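6-phosphogluconate dehydratase (PDB 2GP4) catalyses the dehydration of 6-phosphogluconate to 2-keto-3-deoxy-6-phosphogluconate, a step of the Entner-Doudoroff pathway. Local coordinates at residues M253-G258 against R399-E404; N322-I327 against D341-L346. One frame throughout, in Å; residues are numbered along the deposited sequence.

Interaction 1. Residues M253-G258 against R399-E404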
loop_
_atom_site.group_PDB
_atom_site.type_symbol
_atom_site.label_atom_id
_atom_site.label_comp_id
_atom_site.label_asym_id
_atom_site.label_seq_id
_atom_site.Cartn_x
_atom_site.Cartn_y
_atom_site.Cartn_z
HETATM N N MSE A 253 1.887 -2.093 7.412
HETATM C CA MSE A 253 0.816 -3.014 7.043
HETATM C C MSE A 253 1.005 -4.373 7.719
HETATM O O MSE A 253 0.052 -4.946 8.236
HETATM C CB MSE A 253 0.732 -3.173 5.515
HETATM C CG MSE A 253 -0.516 -3.920 5.018
HETATM SE SE MSE A 253 -0.335 -4.826 3.270
HETATM C CE MSE A 253 1.258 -5.921 3.613
ATOM N N LEU A 254 2.236 -4.877 7.725
ATOM C CA LEU A 254 2.545 -6.162 8.367
ATOM C C LEU A 254 2.310 -6.132 9.878
ATOM O O LEU A 254 2.060 -7.172 10.495
ATOM C CB LEU A 254 3.990 -6.601 8.078
ATOM C CG LEU A 254 4.428 -7.017 6.669
ATOM C CD1 LEU A 254 3.526 -8.103 6.076
ATOM C CD2 LEU A 254 4.496 -5.810 5.752
ATOM N N GLU A 255 2.394 -4.935 10.457
ATOM C CA GLU A 255 2.184 -4.727 11.884
ATOM C C GLU A 255 0.712 -4.883 12.279
ATOM O O GLU A 255 0.400 -5.644 13.193
ATOM C CB GLU A 255 2.709 -3.348 12.297
ATOM C CG GLU A 255 2.741 -3.097 13.796
ATOM C CD GLU A 255 4.012 -3.588 14.469
ATOM O OE1 GLU A 255 3.970 -3.814 15.694
ATOM O OE2 GLU A 255 5.051 -3.739 13.792
ATOM N N VAL A 256 -0.181 -4.169 11.590
ATOM C CA VAL A 256 -1.621 -4.212 11.891
ATOM C C VAL A 256 -2.271 -5.541 11.523
ATOM O O VAL A 256 -3.275 -5.934 12.112
ATOM C CB VAL A 256 -2.420 -3.065 11.207
ATOM C CG1 VAL A 256 -2.304 -1.795 12.001
ATOM C CG2 VAL A 256 -1.974 -2.861 9.762
HETATM N N MSE A 257 -1.688 -6.216 10.539
HETATM C CA MSE A 257 -2.182 -7.499 10.068
HETATM C C MSE A 257 -1.592 -8.665 10.862
HETATM O O MSE A 257 -1.885 -9.824 10.583
HETATM C CB MSE A 257 -1.888 -7.656 8.580
HETATM C CG MSE A 257 -2.678 -6.703 7.701
HETATM SE SE MSE A 257 -2.355 -6.991 5.804
HETATM C CE MSE A 257 -2.837 -8.879 5.713
ATOM N N GLY A 258 -0.760 -8.341 11.849
ATOM C CA GLY A 258 -0.176 -9.330 12.749
ATOM C C GLY A 258 0.713 -10.341 12.053
ATOM O O GLY A 258 0.706 -11.521 12.398
ATOM N N ARG A 399 -4.814 -6.723 20.443
ATOM C CA ARG A 399 -4.361 -5.910 21.577
ATOM C C ARG A 399 -2.896 -6.196 21.944
ATOM O O ARG A 399 -2.240 -5.369 22.594
ATOM C CB ARG A 399 -5.286 -6.138 22.779
ATOM C CG ARG A 399 -5.373 -5.000 23.796
ATOM C CD ARG A 399 -5.846 -3.672 23.197
ATOM N NE ARG A 399 -7.298 -3.495 23.135
ATOM C CZ ARG A 399 -7.902 -2.303 23.118
ATOM N NH1 ARG A 399 -7.194 -1.180 23.189
ATOM N NH2 ARG A 399 -9.220 -2.223 23.045
ATOM N N ARG A 400 -2.389 -7.351 21.500
ATOM C CA ARG A 400 -0.976 -7.721 21.655
ATOM C C ARG A 400 -0.047 -6.752 20.923
ATOM O O ARG A 400 1.135 -6.620 21.266
ATOM C CB ARG A 400 -0.721 -9.130 21.121
ATOM C CG ARG A 400 -1.335 -10.234 21.926
ATOM C CD ARG A 400 -1.179 -11.570 21.209
ATOM N NE ARG A 400 -1.848 -12.644 21.939
ATOM C CZ ARG A 400 -1.322 -13.296 22.973
ATOM N NH1 ARG A 400 -0.108 -12.993 23.419
ATOM N NH2 ARG A 400 -2.013 -14.256 23.566
ATOM N N TYR A 401 -0.589 -6.083 19.910
ATOM C CA TYR A 401 0.185 -5.148 19.107
ATOM C C TYR A 401 0.192 -3.729 19.671
ATOM O O TYR A 401 0.778 -2.824 19.082
ATOM C CB TYR A 401 -0.250 -5.216 17.634
ATOM C CG TYR A 401 0.325 -6.433 16.970
ATOM C CD1 TYR A 401 -0.245 -7.689 17.166
ATOM C CD2 TYR A 401 1.477 -6.345 16.198
ATOM C CE1 TYR A 401 0.301 -8.818 16.590
ATOM C CE2 TYR A 401 2.033 -7.473 15.610
ATOM C CZ TYR A 401 1.440 -8.708 15.811
ATOM O OH TYR A 401 1.977 -9.839 15.235
ATOM N N THR A 402 -0.431 -3.555 20.833
ATOM C CA THR A 402 -0.309 -2.315 21.605
ATOM C C THR A 402 0.877 -2.400 22.566
ATOM O O THR A 402 1.135 -1.471 23.328
ATOM C CB THR A 402 -1.594 -1.986 22.403
ATOM O OG1 THR A 402 -1.778 -2.943 23.458
ATOM C CG2 THR A 402 -2.807 -1.981 21.493
ATOM N N GLN A 403 1.584 -3.525 22.530
ATOM C CA GLN A 403 2.762 -3.726 23.371
ATOM C C GLN A 403 4.066 -3.581 22.584
ATOM O O GLN A 403 4.107 -3.815 21.370
ATOM C CB GLN A 403 2.714 -5.086 24.068
ATOM C CG GLN A 403 1.648 -5.210 25.139
ATOM C CD GLN A 403 2.054 -6.167 26.253
ATOM O OE1 GLN A 403 2.630 -7.231 26.000
ATOM N NE2 GLN A 403 1.761 -5.787 27.493
ATOM N N GLU A 404 5.127 -3.208 23.293
ATOM C CA GLU A 404 6.409 -2.891 22.676
ATOM C C GLU A 404 7.525 -3.760 23.236
ATOM O O GLU A 404 7.584 -3.980 24.447
ATOM C CB GLU A 404 6.762 -1.418 22.892
ATOM C CG GLU A 404 5.824 -0.435 22.224
ATOM C CD GLU A 404 6.321 1.003 22.317
ATOM O OE1 GLU A 404 6.602 1.483 23.440
ATOM O OE2 GLU A 404 6.424 1.655 21.254
HETATM O O HOH W 1 2.694 -2.158 17.405
#
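Gly258 closes helix 252-256 in a Schellman motif, and Tyr401, in a short 3-10 segment just before strand 403-408, brings its ring up to that helix end. The positive phi of Gly258 (62°) is one glycine adopts readily, and its N bonds back to Glu255 O at 3.2 Å. The Tyr401 ring meets the backbone of this last turn obliquely, with CD2 3.3 Å from Glu255 O and OH 3.3 Å from Gly258 CA. No direct hydrogen bond crosses between the segments, yet polar atoms link them. Bent at chi2 (86°), the Glu255 side chain brings OE1 to the ring edge, in plane and 3.6 Å from Tyr401 CD2, with the carboxylate turned 80° from the ring. One water donates to both Glu255 OE1 (2.7 Å) and Tyr401 O (2.6 Å), bridging the two segments. Gly263 N also bonds OE1, while Gln260 holds Glu255 OE2 through its side chain and Tyr401 OH through its carbonyl, which limits the freedom of both groups. Around this buried junction, Val256 packs on helices 304-316 and 372-383, Gly258 bonds to the backbone of Val393, and strand 403-408 pairs with 411-416.

Interaction 2. Residues N322-I327 against D341-L346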
loop_
_atom_site.group_PDB
_atom_site.type_symbol
_atom_site.label_atom_id
_atom_site.label_comp_id
_atom_site.label_asym_id
_atom_site.label_seq_id
_atom_site.Cartn_x
_atom_site.Cartn_y
_atom_site.Cartn_z
ATOM N N ASN A 322 -0.189 3.664 -3.646
ATOM C CA ASN A 322 0.349 2.438 -4.237
ATOM C C ASN A 322 -0.084 1.200 -3.461
ATOM O O ASN A 322 -0.350 0.150 -4.049
ATOM C CB ASN A 322 1.877 2.498 -4.336
ATOM C CG ASN A 322 2.361 3.505 -5.373
ATOM O OD1 ASN A 322 1.647 3.838 -6.326
ATOM N ND2 ASN A 322 3.589 3.984 -5.199
ATOM N N LEU A 323 -0.177 1.335 -2.140
ATOM C CA LEU A 323 -0.543 0.208 -1.282
ATOM C C LEU A 323 -1.973 -0.256 -1.475
ATOM O O LEU A 323 -2.319 -1.361 -1.065
ATOM C CB LEU A 323 -0.289 0.517 0.191
ATOM C CG LEU A 323 0.919 -0.179 0.818
ATOM C CD1 LEU A 323 2.132 0.723 0.784
ATOM C CD2 LEU A 323 0.584 -0.561 2.253
ATOM N N THR A 324 -2.803 0.575 -2.096
ATOM C CA THR A 324 -4.172 0.176 -2.398
ATOM C C THR A 324 -4.166 -0.997 -3.379
ATOM O O THR A 324 -4.939 -1.935 -3.227
ATOM C CB THR A 324 -5.031 1.352 -2.950
ATOM O OG1 THR A 324 -4.492 1.808 -4.194
ATOM C CG2 THR A 324 -5.082 2.517 -1.958
HETATM N N MSE A 325 -3.279 -0.945 -4.372
HETATM C CA MSE A 325 -3.145 -2.026 -5.349
HETATM C C MSE A 325 -2.598 -3.314 -4.728
HETATM O O MSE A 325 -3.081 -4.411 -5.024
HETATM C CB MSE A 325 -2.248 -1.595 -6.513
HETATM C CG MSE A 325 -2.920 -0.728 -7.558
HETATM SE SE MSE A 325 -1.624 -0.170 -8.921
HETATM C CE MSE A 325 -0.502 0.949 -7.767
ATOM N N HIS A 326 -1.594 -3.165 -3.866
ATOM C CA HIS A 326 -0.922 -4.302 -3.237
ATOM C C HIS A 326 -1.783 -5.007 -2.198
ATOM O O HIS A 326 -1.720 -6.231 -2.067
ATOM C CB HIS A 326 0.411 -3.875 -2.607
ATOM C CG HIS A 326 1.341 -3.186 -3.555
ATOM N ND1 HIS A 326 1.493 -3.576 -4.868
ATOM C CD2 HIS A 326 2.184 -2.142 -3.373
ATOM C CE1 HIS A 326 2.374 -2.791 -5.461
ATOM N NE2 HIS A 326 2.813 -1.916 -4.574
ATOM N N ILE A 327 -2.574 -4.238 -1.454
ATOM C CA ILE A 327 -3.509 -4.807 -0.480
ATOM C C ILE A 327 -4.535 -5.667 -1.214
ATOM O O ILE A 327 -4.856 -6.768 -0.773
ATOM C CB ILE A 327 -4.227 -3.703 0.351
ATOM C CG1 ILE A 327 -3.243 -3.012 1.309
ATOM C CG2 ILE A 327 -5.456 -4.270 1.109
ATOM C CD1 ILE A 327 -3.860 -1.872 2.130
ATOM N N ASP A 341 -14.809 0.721 -3.705
ATOM C CA ASP A 341 -15.944 1.077 -2.848
ATOM C C ASP A 341 -15.608 0.802 -1.381
ATOM O O ASP A 341 -16.034 1.543 -0.495
ATOM C CB ASP A 341 -17.198 0.304 -3.237
ATOM C CG ASP A 341 -17.588 0.504 -4.685
ATOM O OD1 ASP A 341 -17.279 -0.382 -5.506
ATOM O OD2 ASP A 341 -18.216 1.532 -5.003
ATOM N N ASP A 342 -14.849 -0.268 -1.129
ATOM C CA ASP A 342 -14.385 -0.569 0.221
ATOM C C ASP A 342 -13.476 0.539 0.741
ATOM O O ASP A 342 -13.674 1.025 1.844
ATOM C CB ASP A 342 -13.655 -1.913 0.280
ATOM C CG ASP A 342 -14.487 -3.065 -0.273
ATOM O OD1 ASP A 342 -15.733 -3.055 -0.133
ATOM O OD2 ASP A 342 -13.878 -3.992 -0.847
ATOM N N PHE A 343 -12.495 0.943 -0.069
ATOM C CA PHE A 343 -11.509 1.947 0.338
ATOM C C PHE A 343 -12.160 3.298 0.619
ATOM O O PHE A 343 -11.902 3.919 1.654
ATOM C CB PHE A 343 -10.414 2.103 -0.725
ATOM C CG PHE A 343 -9.357 1.036 -0.671
ATOM C CD1 PHE A 343 -8.240 1.185 0.147
ATOM C CD2 PHE A 343 -9.471 -0.111 -1.443
ATOM C CE1 PHE A 343 -7.261 0.203 0.200
ATOM C CE2 PHE A 343 -8.491 -1.097 -1.399
ATOM C CZ PHE A 343 -7.387 -0.939 -0.576
ATOM N N SER A 344 -13.010 3.724 -0.313
ATOM C CA SER A 344 -13.657 5.029 -0.288
ATOM C C SER A 344 -14.615 5.160 0.896
ATOM O O SER A 344 -14.648 6.198 1.557
ATOM C CB SER A 344 -14.395 5.263 -1.615
ATOM O OG SER A 344 -14.953 6.556 -1.701
ATOM N N GLU A 345 -15.369 4.099 1.172
ATOM C CA GLU A 345 -16.340 4.108 2.269
ATOM C C GLU A 345 -15.682 3.937 3.640
ATOM O O GLU A 345 -16.156 4.497 4.634
ATOM C CB GLU A 345 -17.477 3.099 2.019
ATOM C CG GLU A 345 -18.403 3.557 0.885
ATOM C CD GLU A 345 -19.309 2.476 0.307
ATOM O OE1 GLU A 345 -19.426 1.378 0.895
ATOM O OE2 GLU A 345 -19.925 2.749 -0.755
ATOM N N LEU A 346 -14.584 3.188 3.690
ATOM C CA LEU A 346 -13.791 3.077 4.915
ATOM C C LEU A 346 -13.127 4.398 5.249
ATOM O O LEU A 346 -13.094 4.804 6.418
ATOM C CB LEU A 346 -12.732 1.980 4.807
ATOM C CG LEU A 346 -13.242 0.546 4.948
ATOM C CD1 LEU A 346 -12.167 -0.443 4.574
ATOM C CD2 LEU A 346 -13.775 0.272 6.359
#
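Phe343 spans the gap between helices 322-333 and 340-347 almost alone, directing its ring at Thr324 and Ile327. The backbones stay well apart, with Thr324 CA 8.0 Å from Phe343 CA at their nearest, and the Phe343 ring bridges the distance. The tight part lies at Thr324. Its CB stands over one face of the ring, offset toward the rim, in a CH-pi contact 4.3 Å from the centroid of Phe343 and 22° off the ring normal. The methyl branch, Thr324 CG2, comes within 3.8 Å of Phe343 CE1. At the far end of the ring, CZ lies 3.7 Å from the backbone oxygen Thr324 O. A chi1 of 63° turns Thr324 OG1 back along its own chain to Thr321 O, with which it hydrogen-bonds, and gives the ring the apolar side of the threonine.

Packing is looser one turn on, where Ile327 CG2 meets Phe343 CZ obliquely at 4.2 Å. The more solvent-facing side of helix 340-347 carries the partly exposed Asp341 and Glu345, which take no part in the contact and form salt bridges with Arg449 and with Arg31 of helix 23-51, respectively. Ile311 of helix 304-316 touches both Ile327 and Phe343, while Leu440 touches both Thr324 and Phe343, so the aromatic contact is wedged between a helix of the N-terminal region and strand 440-445, an outermost strand, within this chain, of the mixed sheet.

Overall arrangement
Interaction 2 is nested along the chain inside the loop that interaction 1 closes, so the long excursion from helix 252-256 to strand 403-408 carries the second contact within it. Their centres lie about 20 Å apart, but the segments still touch: SE of Met253, a selenomethionine, packs 3.9 Å from Ile327 CG1. Helix 304-316 is a shared neighbour, receiving Val256 and Met257 from one contact and Ile327 and Phe343 from the other. Interaction 2 sits nearer the centre of the chain. Interaction 1 joins segments 141 residues apart within the largely helical N-terminal domain, whereas interaction 2 joins two helices near in sequence and borders strand 440-445 of the β-rich part through Leu440.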